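Local coordinates for variant surface glycoprotein MITat 1.13 (Trypanosoma brucei, PDB 6Z8H) that probably forms, with many copies of itself, the surface coat of the parasite that helps it evade the host immune response, at the interface of chains A and B. Residues are numbered along the deposited sequence; one frame, centred on the assembly and turned at random. Chains: chain A/B, Variant surface glycoprotein MITat 1.13.

The interface of chains A and B. Residues chain A 367-369; chain B 92-93, 96, 100.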
# COMPACT_ATOMS: atom_id res chain seq x y z
N SER A 367 -6.45 -21.40 -19.45
CA SER A 367 -6.38 -21.22 -18.01
C SER A 367 -5.50 -22.29 -17.39
O SER A 367 -5.45 -23.43 -17.85
CB SER A 367 -7.78 -21.29 -17.36
OG SER A 367 -8.29 -22.62 -17.39
N LEU A 368 -4.84 -21.91 -16.30
CA LEU A 368 -3.98 -22.84 -15.59
C LEU A 368 -4.67 -24.13 -15.17
O LEU A 368 -4.05 -25.20 -15.29
CB LEU A 368 -3.32 -22.15 -14.39
CG LEU A 368 -2.48 -23.02 -13.45
CD1 LEU A 368 -1.35 -23.68 -14.18
CD2 LEU A 368 -2.00 -22.20 -12.24
N PRO A 369 -5.89 -24.11 -14.63
CA PRO A 369 -6.53 -25.39 -14.28
C PRO A 369 -6.66 -26.34 -15.46
O PRO A 369 -6.46 -27.55 -15.32
CB PRO A 369 -7.89 -24.98 -13.66
CG PRO A 369 -7.69 -23.53 -13.24
CD PRO A 369 -6.74 -22.95 -14.28
N ALA B 92 -3.12 -27.37 -9.69
CA ALA B 92 -3.30 -26.32 -10.69
C ALA B 92 -4.52 -25.48 -10.35
O ALA B 92 -4.48 -24.24 -10.42
CB ALA B 92 -3.43 -26.93 -12.08
N ASP B 93 -5.60 -26.11 -9.92
CA ASP B 93 -6.85 -25.36 -9.62
C ASP B 93 -6.66 -24.59 -8.30
O ASP B 93 -7.11 -23.43 -8.27
CB ASP B 93 -8.06 -26.27 -9.83
CG ASP B 93 -9.40 -25.55 -9.69
OD1 ASP B 93 -9.70 -24.71 -10.55
OD2 ASP B 93 -10.12 -25.84 -8.71
N ASP B 96 -4.50 -21.54 -9.11
CA ASP B 96 -5.22 -20.56 -9.92
C ASP B 96 -6.16 -19.75 -9.04
O ASP B 96 -6.25 -18.52 -9.16
CB ASP B 96 -6.01 -21.30 -11.00
CG ASP B 96 -6.73 -20.37 -11.94
OD1 ASP B 96 -6.06 -19.64 -12.67
OD2 ASP B 96 -7.98 -20.35 -11.94
N ARG B 100 -6.04 -15.74 -8.25
CA ARG B 100 -7.19 -14.89 -8.57
C ARG B 100 -7.74 -14.19 -7.32
O ARG B 100 -8.11 -13.01 -7.39
CB ARG B 100 -8.27 -15.72 -9.29
CG ARG B 100 -7.85 -16.14 -10.67
CD ARG B 100 -8.95 -16.86 -11.48
NE ARG B 100 -8.42 -17.43 -12.72
CZ ARG B 100 -8.49 -16.87 -13.93
NH1 ARG B 100 -9.08 -15.70 -14.10
NH2 ARG B 100 -7.95 -17.50 -14.98
O HOH W 1 -5.16 -19.18 -15.37
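The carboxylate of B:Asp96 lies with one face against the ring of A:Pro369. Ring atom CD of A:Pro369 sits almost straight above CG of B:Asp96, at 3.5 Å. CG of the proline leans towards OD2 of the same carboxylate, 3.4 Å away. The two side chains cross at about a right angle. B:Arg100 approaches from the other side of the carboxylate plane. Its NE forms a salt bridge and hydrogen bond to OD2 of B:Asp96, at 3.1 Å. The bond reaches the syn side, 29° out of the carboxylate plane. CG of B:Asp96 lies at the edge of the guanidinium, in its plane. The arginine thus braces the carboxylate from within chain B and may help to balance its charge.

Water 1 links the chains. It takes the backbone N-H of A:Leu368 at 2.9 Å from N, in a nearly straight bond, and meets OD1 of B:Asp96. This N belongs to the first turn of its helix, where the helix's own carbonyls supply no partner.

B:Asp96 has CG anti to its backbone N (chi1 -177°), which brings the carboxylate over the proline. B:Asp93 touches the ring with OD1, 3.6 Å from CB of A:Pro369. A:Leu368 lays CD2 against the carbonyl O of B:Ala92, at 3.7 Å. The methyl CB of B:Ala92 rests near the carbonyl O of A:Leu368.

The A residues are the start of helix 368-383 and the loop residue before it. The B residues line one side of the long helix 78-129. The last modelled helix of one chain therefore packs on the long helix of the partner. The two-fold axis of the dimer repeats the contact.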